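Local coordinates for 2,5-dihydroxypyridine 5,6-dioxygenase (PDB 7CUP), which catalyses the iron-dependent dioxygenolytic ring cleavage of 2,5-dihydroxypyridine to N-formylmaleamate in aerobic nicotinate degradation, at residues T197-D202 against Y261-I266; D202-T207 against L229-G234; F301-N306 against C317-P322; K150-L155 against A167-Y172. One frame throughout, in Å; residues are numbered along the deposited sequence.

Contact 1: residues T197-D202 against Y261-I266. With FE (Fe (III) ion), chain G.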
# COMPACT_ATOMS: atom_id res chain seq x y z
N THR A 197 -26.77 -6.64 34.81
CA THR A 197 -28.20 -6.26 34.63
C THR A 197 -28.32 -4.75 34.61
O THR A 197 -27.28 -4.07 34.50
CB THR A 197 -29.14 -6.68 35.78
OG1 THR A 197 -28.53 -7.58 36.70
CG2 THR A 197 -30.43 -7.24 35.23
N TRP A 198 -29.55 -4.26 34.72
CA TRP A 198 -29.90 -2.85 34.96
C TRP A 198 -30.68 -2.79 36.27
O TRP A 198 -31.38 -3.74 36.60
CB TRP A 198 -30.70 -2.32 33.76
CG TRP A 198 -29.90 -2.27 32.50
CD1 TRP A 198 -29.45 -1.16 31.86
CD2 TRP A 198 -29.49 -3.39 31.70
NE1 TRP A 198 -28.76 -1.50 30.74
CE2 TRP A 198 -28.77 -2.87 30.61
CE3 TRP A 198 -29.70 -4.78 31.77
CZ2 TRP A 198 -28.25 -3.67 29.60
CZ3 TRP A 198 -29.17 -5.58 30.78
CH2 TRP A 198 -28.44 -5.03 29.72
N PRO A 199 -30.55 -1.72 37.06
CA PRO A 199 -31.43 -1.53 38.21
C PRO A 199 -32.86 -1.24 37.73
O PRO A 199 -33.04 -0.70 36.63
CB PRO A 199 -30.85 -0.30 38.92
CG PRO A 199 -30.12 0.47 37.82
CD PRO A 199 -29.65 -0.58 36.83
N ASN A 200 -33.85 -1.50 38.59
CA ASN A 200 -35.26 -1.07 38.34
C ASN A 200 -35.28 0.44 38.05
O ASN A 200 -34.39 1.15 38.59
CB ASN A 200 -36.17 -1.49 39.49
CG ASN A 200 -36.18 -2.99 39.65
OD1 ASN A 200 -35.91 -3.71 38.69
ND2 ASN A 200 -36.42 -3.47 40.85
N GLU A 201 -36.23 0.91 37.24
CA GLU A 201 -36.32 2.34 36.82
C GLU A 201 -36.44 3.20 38.11
O GLU A 201 -37.10 2.78 39.06
CB GLU A 201 -37.42 2.49 35.75
CG GLU A 201 -37.08 3.47 34.62
CD GLU A 201 -35.94 3.13 33.66
OE1 GLU A 201 -35.51 1.96 33.67
OE2 GLU A 201 -35.47 4.03 32.90
N ASP A 202 -35.68 4.30 38.19
CA ASP A 202 -35.69 5.35 39.27
C ASP A 202 -35.50 4.77 40.68
O ASP A 202 -36.04 5.35 41.62
CB ASP A 202 -36.98 6.16 39.21
CG ASP A 202 -37.38 6.52 37.79
OD1 ASP A 202 -36.60 7.26 37.11
OD2 ASP A 202 -38.44 6.01 37.35
N TYR A 261 -26.65 11.23 33.48
CA TYR A 261 -26.40 10.91 34.91
C TYR A 261 -27.11 9.62 35.33
O TYR A 261 -26.96 9.18 36.48
CB TYR A 261 -26.76 12.10 35.81
CG TYR A 261 -26.00 13.34 35.44
CD1 TYR A 261 -24.63 13.43 35.68
CD2 TYR A 261 -26.62 14.40 34.79
CE1 TYR A 261 -23.91 14.54 35.31
CE2 TYR A 261 -25.91 15.52 34.39
CZ TYR A 261 -24.55 15.59 34.65
OH TYR A 261 -23.82 16.68 34.25
N GLY A 262 -27.85 8.99 34.43
CA GLY A 262 -28.58 7.76 34.79
C GLY A 262 -27.66 6.56 34.92
O GLY A 262 -26.83 6.34 34.03
N ILE A 263 -27.85 5.74 35.95
CA ILE A 263 -27.11 4.46 36.09
C ILE A 263 -27.72 3.45 35.13
O ILE A 263 -28.97 3.26 35.12
CB ILE A 263 -27.10 3.96 37.53
CG1 ILE A 263 -26.51 5.00 38.48
CG2 ILE A 263 -26.34 2.65 37.60
CD1 ILE A 263 -25.06 5.41 38.18
N SER A 264 -26.85 2.84 34.32
CA SER A 264 -27.21 1.80 33.33
C SER A 264 -26.82 0.44 33.90
O SER A 264 -27.38 0.05 34.92
CB SER A 264 -26.57 2.10 31.99
OG SER A 264 -27.40 2.99 31.26
N HIS A 265 -25.90 -0.29 33.28
CA HIS A 265 -25.68 -1.70 33.65
C HIS A 265 -24.79 -1.77 34.88
O HIS A 265 -24.03 -0.81 35.14
CB HIS A 265 -25.23 -2.52 32.43
CG HIS A 265 -23.94 -2.11 31.83
ND1 HIS A 265 -22.73 -2.52 32.35
CD2 HIS A 265 -23.67 -1.35 30.75
CE1 HIS A 265 -21.75 -2.02 31.62
NE2 HIS A 265 -22.31 -1.30 30.63
N ILE A 266 -24.93 -2.85 35.64
CA ILE A 266 -24.24 -3.08 36.93
C ILE A 266 -23.94 -4.56 36.94
O ILE A 266 -24.81 -5.31 36.50
CB ILE A 266 -25.13 -2.61 38.11
CG1 ILE A 266 -26.54 -3.19 38.03
CG2 ILE A 266 -25.20 -1.10 38.16
CD1 ILE A 266 -27.37 -2.96 39.28
FE FE G . -21.91 0.64 29.63
O HOH W 1 -23.98 1.13 28.62
O HOH W 2 -20.97 -0.73 28.02

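Contact 2: residues D202-T207 against L229-G234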
# COMPACT_ATOMS: atom_id res chain seq x y z
N ASP A 202 -35.68 4.30 38.19
CA ASP A 202 -35.69 5.35 39.27
C ASP A 202 -35.50 4.77 40.68
O ASP A 202 -36.04 5.35 41.62
CB ASP A 202 -36.98 6.16 39.21
CG ASP A 202 -37.38 6.52 37.79
OD1 ASP A 202 -36.60 7.26 37.11
OD2 ASP A 202 -38.44 6.01 37.35
N SER A 203 -34.67 3.74 40.84
CA SER A 203 -34.56 2.95 42.09
C SER A 203 -33.16 2.96 42.70
O SER A 203 -33.10 2.83 43.93
CB SER A 203 -34.99 1.56 41.83
OG SER A 203 -36.15 1.60 41.02
N ALA A 204 -32.08 3.01 41.92
CA ALA A 204 -30.71 2.88 42.47
C ALA A 204 -30.44 4.03 43.44
O ALA A 204 -30.79 5.17 43.11
CB ALA A 204 -29.67 2.82 41.37
N GLU A 205 -29.76 3.71 44.55
CA GLU A 205 -29.61 4.57 45.76
C GLU A 205 -28.22 4.39 46.36
O GLU A 205 -27.83 3.23 46.58
CB GLU A 205 -30.62 4.17 46.85
CG GLU A 205 -32.02 4.72 46.63
CD GLU A 205 -32.22 6.16 47.07
OE1 GLU A 205 -32.60 7.01 46.23
OE2 GLU A 205 -32.02 6.42 48.27
N GLY A 206 -27.55 5.49 46.70
CA GLY A 206 -26.42 5.47 47.66
C GLY A 206 -25.17 6.12 47.11
O GLY A 206 -25.30 7.12 46.37
N THR A 207 -24.01 5.56 47.43
CA THR A 207 -22.66 6.12 47.15
C THR A 207 -21.81 5.09 46.39
O THR A 207 -21.68 3.93 46.87
CB THR A 207 -21.99 6.56 48.45
OG1 THR A 207 -22.98 7.33 49.13
CG2 THR A 207 -20.75 7.40 48.26
N LEU A 229 -19.55 9.62 43.98
CA LEU A 229 -20.84 9.77 43.25
C LEU A 229 -21.99 9.48 44.22
O LEU A 229 -22.05 8.37 44.80
CB LEU A 229 -20.88 8.81 42.06
CG LEU A 229 -19.65 8.84 41.17
CD1 LEU A 229 -19.69 7.70 40.17
CD2 LEU A 229 -19.57 10.16 40.45
N GLU A 230 -22.86 10.47 44.40
CA GLU A 230 -24.12 10.34 45.18
C GLU A 230 -25.22 10.05 44.15
O GLU A 230 -25.34 10.83 43.16
CB GLU A 230 -24.36 11.58 46.03
CG GLU A 230 -23.39 11.70 47.20
CD GLU A 230 -23.03 13.12 47.62
OE1 GLU A 230 -23.72 14.08 47.18
OE2 GLU A 230 -22.05 13.27 48.39
N ILE A 231 -25.93 8.95 44.36
CA ILE A 231 -26.99 8.42 43.46
C ILE A 231 -28.32 8.45 44.21
O ILE A 231 -28.38 7.93 45.34
CB ILE A 231 -26.61 7.00 43.00
CG1 ILE A 231 -25.33 7.03 42.16
CG2 ILE A 231 -27.75 6.32 42.26
CD1 ILE A 231 -24.43 5.85 42.42
N GLU A 232 -29.36 9.02 43.60
CA GLU A 232 -30.73 9.04 44.15
C GLU A 232 -31.69 8.67 43.02
O GLU A 232 -31.62 9.28 41.92
CB GLU A 232 -31.05 10.41 44.77
CG GLU A 232 -30.22 10.75 46.00
CD GLU A 232 -30.16 12.24 46.29
OE1 GLU A 232 -31.19 12.91 46.12
OE2 GLU A 232 -29.07 12.73 46.65
N LYS A 233 -32.53 7.66 43.29
CA LYS A 233 -33.59 7.22 42.36
C LYS A 233 -32.93 7.00 41.00
O LYS A 233 -33.35 7.62 40.02
CB LYS A 233 -34.70 8.27 42.30
CG LYS A 233 -35.42 8.57 43.61
CD LYS A 233 -36.37 9.77 43.52
CE LYS A 233 -35.64 11.11 43.50
NZ LYS A 233 -36.34 12.12 42.67
N GLY A 234 -31.85 6.21 40.99
CA GLY A 234 -31.20 5.72 39.75
C GLY A 234 -30.37 6.76 39.02
O GLY A 234 -29.91 6.42 37.92

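Contact 3: residues F301-N306 against C317-P322. With FE (Fe (III) ion), chain G.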
# COMPACT_ATOMS: atom_id res chain seq x y z
N PHE A 301 -20.07 -0.64 36.72
CA PHE A 301 -21.33 0.07 36.42
C PHE A 301 -21.11 0.98 35.23
O PHE A 301 -19.95 1.28 34.88
CB PHE A 301 -21.87 0.83 37.62
CG PHE A 301 -21.04 1.99 38.10
CD1 PHE A 301 -19.89 1.77 38.83
CD2 PHE A 301 -21.44 3.29 37.85
CE1 PHE A 301 -19.14 2.85 39.29
CE2 PHE A 301 -20.69 4.36 38.32
CZ PHE A 301 -19.55 4.13 39.04
N SER A 302 -22.22 1.43 34.67
CA SER A 302 -22.26 2.27 33.47
C SER A 302 -23.26 3.41 33.67
O SER A 302 -24.10 3.32 34.61
CB SER A 302 -22.58 1.42 32.27
OG SER A 302 -22.64 2.24 31.11
N THR A 303 -23.17 4.43 32.82
CA THR A 303 -24.03 5.64 32.85
C THR A 303 -24.59 5.89 31.46
O THR A 303 -23.96 5.45 30.47
CB THR A 303 -23.27 6.85 33.37
OG1 THR A 303 -22.33 7.27 32.38
CG2 THR A 303 -22.59 6.57 34.69
N GLY A 304 -25.73 6.59 31.40
CA GLY A 304 -26.33 7.11 30.17
C GLY A 304 -27.39 6.16 29.62
O GLY A 304 -28.31 5.76 30.34
N PRO A 305 -27.29 5.78 28.33
CA PRO A 305 -28.40 5.16 27.61
C PRO A 305 -28.75 3.77 28.13
O PRO A 305 -27.88 3.07 28.62
CB PRO A 305 -27.90 5.05 26.16
CG PRO A 305 -26.37 5.04 26.28
CD PRO A 305 -26.07 5.89 27.50
N ASN A 306 -30.02 3.40 28.04
CA ASN A 306 -30.50 2.05 28.46
C ASN A 306 -31.61 1.56 27.53
O ASN A 306 -32.24 0.57 27.91
CB ASN A 306 -30.89 2.04 29.95
CG ASN A 306 -32.00 3.00 30.33
OD1 ASN A 306 -32.44 3.83 29.52
ND2 ASN A 306 -32.46 2.93 31.58
N CYS A 317 -23.98 10.06 25.67
CA CYS A 317 -22.89 10.05 26.68
C CYS A 317 -22.88 8.72 27.46
O CYS A 317 -23.84 8.44 28.18
CB CYS A 317 -23.03 11.23 27.62
SG CYS A 317 -21.68 11.34 28.82
N HIS A 318 -21.80 7.95 27.35
CA HIS A 318 -21.68 6.60 27.93
C HIS A 318 -20.35 6.44 28.68
O HIS A 318 -19.27 6.61 28.05
CB HIS A 318 -21.83 5.58 26.81
CG HIS A 318 -21.52 4.20 27.28
ND1 HIS A 318 -20.41 3.52 26.84
CD2 HIS A 318 -22.14 3.43 28.18
CE1 HIS A 318 -20.36 2.36 27.44
NE2 HIS A 318 -21.41 2.27 28.26
N LEU A 319 -20.41 6.09 29.97
CA LEU A 319 -19.21 5.75 30.78
C LEU A 319 -19.33 4.33 31.32
O LEU A 319 -20.45 3.91 31.65
CB LEU A 319 -19.06 6.74 31.95
CG LEU A 319 -19.02 8.21 31.55
CD1 LEU A 319 -18.94 9.07 32.81
CD2 LEU A 319 -17.85 8.51 30.61
N ASP A 320 -18.21 3.59 31.29
CA ASP A 320 -18.00 2.29 31.97
C ASP A 320 -16.97 2.54 33.05
O ASP A 320 -15.89 3.12 32.75
CB ASP A 320 -17.57 1.19 31.00
CG ASP A 320 -18.73 0.67 30.18
OD1 ASP A 320 -19.85 0.82 30.64
OD2 ASP A 320 -18.49 0.16 29.08
N ILE A 321 -17.30 2.12 34.27
CA ILE A 321 -16.47 2.41 35.47
C ILE A 321 -16.34 1.14 36.29
O ILE A 321 -17.28 0.78 37.00
CB ILE A 321 -17.09 3.55 36.28
CG1 ILE A 321 -17.25 4.81 35.43
CG2 ILE A 321 -16.27 3.79 37.54
CD1 ILE A 321 -18.00 5.95 36.10
N PRO A 322 -15.19 0.45 36.24
CA PRO A 322 -14.90 -0.68 37.13
C PRO A 322 -14.25 -0.24 38.45
O PRO A 322 -13.38 0.59 38.45
CB PRO A 322 -13.89 -1.53 36.35
CG PRO A 322 -13.26 -0.58 35.33
CD PRO A 322 -14.11 0.67 35.26
FE FE G . -21.91 0.64 29.63
O HOH W 3 -23.23 9.05 30.65
O HOH W 2 -20.97 -0.73 28.02
O HOH W 1 -23.98 1.13 28.62

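Contact 4: residues K150-L155 against A167-Y172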
# COMPACT_ATOMS: atom_id res chain seq x y z
N LYS A 150 -29.99 -14.01 37.91
CA LYS A 150 -31.34 -13.90 37.26
C LYS A 150 -32.44 -13.85 38.33
O LYS A 150 -33.39 -13.05 38.15
CB LYS A 150 -31.59 -15.06 36.29
CG LYS A 150 -31.03 -14.82 34.90
CD LYS A 150 -31.00 -16.06 34.04
CE LYS A 150 -32.24 -16.20 33.20
NZ LYS A 150 -32.36 -17.56 32.64
N GLN A 151 -32.29 -14.63 39.40
CA GLN A 151 -33.29 -14.73 40.50
C GLN A 151 -33.07 -13.63 41.57
O GLN A 151 -34.05 -13.35 42.29
CB GLN A 151 -33.35 -16.17 41.03
CG GLN A 151 -32.02 -16.77 41.47
CD GLN A 151 -31.53 -16.24 42.80
OE1 GLN A 151 -31.76 -15.09 43.16
NE2 GLN A 151 -30.84 -17.09 43.54
N ALA A 152 -31.89 -13.01 41.69
CA ALA A 152 -31.59 -11.98 42.73
C ALA A 152 -32.66 -10.89 42.66
O ALA A 152 -33.16 -10.64 41.56
CB ALA A 152 -30.21 -11.37 42.55
N ARG A 153 -33.00 -10.29 43.80
CA ARG A 153 -34.09 -9.28 43.91
C ARG A 153 -33.49 -7.88 44.09
O ARG A 153 -34.18 -6.89 43.73
CB ARG A 153 -35.04 -9.67 45.05
CG ARG A 153 -36.05 -10.75 44.68
CD ARG A 153 -37.06 -10.25 43.65
NE ARG A 153 -38.37 -9.89 44.20
CZ ARG A 153 -38.77 -8.68 44.60
NH1 ARG A 153 -37.94 -7.64 44.57
NH2 ARG A 153 -40.00 -8.50 45.05
N SER A 154 -32.27 -7.83 44.63
CA SER A 154 -31.44 -6.61 44.79
C SER A 154 -29.96 -6.94 44.55
O SER A 154 -29.53 -8.10 44.86
CB SER A 154 -31.62 -6.01 46.15
OG SER A 154 -30.88 -6.74 47.11
N LEU A 155 -29.18 -5.96 44.07
CA LEU A 155 -27.70 -6.01 44.10
C LEU A 155 -27.20 -4.93 45.07
O LEU A 155 -27.78 -3.82 45.05
CB LEU A 155 -27.15 -5.83 42.68
CG LEU A 155 -25.62 -5.78 42.56
CD1 LEU A 155 -25.18 -6.25 41.18
CD2 LEU A 155 -25.09 -4.38 42.82
N ALA A 167 -29.26 -1.45 44.50
CA ALA A 167 -29.98 -1.53 43.21
C ALA A 167 -31.08 -2.59 43.30
O ALA A 167 -30.81 -3.78 43.14
CB ALA A 167 -29.00 -1.86 42.11
N PRO A 168 -32.35 -2.20 43.49
CA PRO A 168 -33.45 -3.14 43.31
C PRO A 168 -33.44 -3.71 41.87
O PRO A 168 -33.31 -2.96 40.90
CB PRO A 168 -34.70 -2.30 43.61
CG PRO A 168 -34.18 -1.11 44.40
CD PRO A 168 -32.80 -0.84 43.83
N LEU A 169 -33.57 -5.02 41.75
CA LEU A 169 -33.63 -5.73 40.44
C LEU A 169 -35.01 -6.36 40.22
O LEU A 169 -35.79 -6.40 41.20
CB LEU A 169 -32.53 -6.80 40.44
CG LEU A 169 -31.12 -6.25 40.64
CD1 LEU A 169 -30.13 -7.39 40.79
CD2 LEU A 169 -30.74 -5.32 39.52
N GLY A 170 -35.27 -6.84 39.00
CA GLY A 170 -36.47 -7.60 38.59
C GLY A 170 -37.05 -7.08 37.29
O GLY A 170 -37.60 -7.85 36.52
N GLN A 171 -36.94 -5.79 37.03
CA GLN A 171 -37.51 -5.19 35.81
C GLN A 171 -36.75 -5.69 34.57
O GLN A 171 -37.36 -5.70 33.47
CB GLN A 171 -37.52 -3.67 35.96
CG GLN A 171 -38.42 -2.97 34.96
CD GLN A 171 -38.65 -1.52 35.33
OE1 GLN A 171 -38.15 -1.04 36.36
NE2 GLN A 171 -39.42 -0.83 34.51
N TYR A 172 -35.47 -6.08 34.70
CA TYR A 172 -34.59 -6.16 33.50
C TYR A 172 -33.82 -7.47 33.46
O TYR A 172 -33.47 -8.04 34.49
CB TYR A 172 -33.64 -4.97 33.45
CG TYR A 172 -34.31 -3.65 33.16
CD1 TYR A 172 -34.88 -3.40 31.93
CD2 TYR A 172 -34.38 -2.66 34.12
CE1 TYR A 172 -35.50 -2.19 31.66
CE2 TYR A 172 -35.01 -1.46 33.88
CZ TYR A 172 -35.55 -1.21 32.63
OH TYR A 172 -36.12 -0.00 32.36

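Contact 1: residues T197-D202 against Y261-I266
W198 lays its indole against the backbone and the side-chain methylene of H265. H265 CB stands over one face of the five-membered ring, 4.2 Å from its centroid and displaced toward the rim, close to CE2; this is a CH-pi contact. W198 CG sits beside its own backbone N, anti to the carbonyl carbon (chi1 -65°), and W198 CD1 comes within 3.7 Å of S264 C. A broad flat tryptophan suits the place because it can pack on a methylene with one face and still touch the neighbouring peptide. H265 CG takes the crowded position between backbone N and carbonyl carbon (chi1 62°), and beyond it H265 NE2 binds the iron(III) ion at 2.2 Å.

P199 fills the next place along. Its CD is 3.0 Å from S264 O, an oxygen buried without a hydrogen-bond partner in the model, and a proline has no N-H to give it. The same ring carbon, P199 CD, packs 4.1 Å from I266 CD1, a methyl that also lies near P199 N.

The backbones of T197 and I266 form an antiparallel hydrogen-bonded pair: T197 N donates to I266 O and I266 N to T197 O, both at 2.9 Å. After T197 the chain leaves the sheet.

H265 shares the ion with S302, H318, D320 and two waters, its NE2 nearly opposite that of H318. Two histidines and an aspartate around one iron are a ligand set found in many mononuclear non-heme iron enzymes, this dioxygenase among them, here built on an antiparallel sheet with a serine as an added ligand.

Contact 2: residues D202-T207 against L229-G234
The carboxylate of E205, the flat side-chain group that matters here, meets the backbone of K233. K233 N approaches E205 OE1 on its anti side, 16° out of the carboxylate plane, at 3.0 Å. E205 CG lies beside the backbone N, and the bend at chi2 (-82°) folds E205 CD back toward the other segment; glutamate has the length for this. Among the flat peptide groups, A204 O takes G234 N in its carbonyl plane, on a lone pair, at 2.6 Å.

G206 and I231 form an antiparallel hydrogen-bonded pair, with G206 N 2.9 Å from I231 O and I231 N 2.8 Å from G206 O. Here the chain turns a corner into strand 207-210, an outer strand of a three-stranded antiparallel sheet, and the backbone angles of G206 call for glycine. K233 and G234 make the two-residue turn between strands 227-232 and 235-240, with backbone angles close to those of a type I' turn. Positive phi favours glycine at G234, where a side chain would also press on D202 CA.

I231 CG2, anti to the backbone N, reaches 3.4 Å from A204 O and also touches A204 CB. A204 CB, a small methyl, packs 3.7 Å from G234 CA. At the turn, K233 CB lies 3.3 Å from D202 O.

Contact 3: residues F301-N306 against C317-P322
F301 and I321 form an antiparallel hydrogen-bonded pair, with I321 N 2.8 Å from F301 O, between strands 301-303 and 319-322, whose axes approach to 4.8 Å at 157°.

The F301 ring turns back over its partner, CG lying between backbone N and carbonyl carbon (chi1 66°). I321 CB stands over one face, 4.0 Å from the ring centroid, and I321 CG2 is 3.5 Å from F301 CE1. L229 CD1 packs on F301 CZ. An alanine at F301 would probably open a gap beside the branched side chain of I321 and leave L229 CD1 without this aromatic neighbour.

In the next pair S302 and D320 both turn to the iron. S302 OG, anti to the backbone N (chi1 179°), binds the iron(III) ion at 2.3 Å and donates a 2.8 Å hydrogen bond to L319 O, which also accepts from T303 N. D320 OD1 is a ligand at 2.3 Å, while D320 OD2 accepts a hydrogen bond from an iron-bound water and forms a salt bridge with R293. H318 NE2 binds at 2.2 Å, and H318 ND1 is hydrogen-bonded to T73 O. Away from the metal, T303 OG1 donates to a water that in turn donates to C317 O. G304 must be glycine, as a CB would clash with C317 O.

With H265 completing the protein ligands, two iron positions are left to water, consistent with exchange for substrate or dioxygen.

Contact 4: residues K150-L155 against A167-Y172
L155 and A167 pair across the beta hairpin of strands 154-158 and 164-168, near the end where the strands part.

Three backbone hydrogen bonds join the segments. L155 N donates to A167 O at 2.9 Å, and A167 N returns a bond to L155 O at 2.8 Å. Beyond them L169 N reaches R153 O, also at 2.8 Å, from above the carbonyl plane. Between these bonded positions S154 faces P168 in a non-hydrogen-bonded pair, where a proline costs no bond to S154.

Apolar packing centres on L169. Its CG sits beside the backbone N, anti to the carbonyl carbon (chi1 -59°), and chi2 near 180° (174°) sets L169 CD1, which lies 3.9 Å from L155 CB and 4.4 Å from A152 CB. The small methyl of A167 meets L155 CB on the same sheet face. An alanine at L169 would probably leave a gap beside L155 CB and A152 CB, since only the branch beyond CB reaches them.

Among polar links, R153 N donates to D331 OD2, and N200 ND2 donates to L169 O, joining the hairpin to the loops beside it. S154 CA makes a C-H...O contact of 3.3 Å with A167 O.

Overall arrangement
From the N terminus, contact 4 comes first, closing the short loop of the hairpin 154-158 and 164-168. Contact 1 then closes a much longer loop, bringing the end of strand 194-197 and the loop after it back to strand 263-269. Contact 2 falls within that loop, begins at the shared D202, and ties the same loop to the three-stranded sheet. Contact 3 follows in series, joining the last two strands of the iron-bearing sheet. None of the four cross. Contacts 1 and 3 meet at the iron(III) ion and through S264 and S302; N200 with P168 links contact 1 to contact 4, and I263 with G234 links it to contact 2.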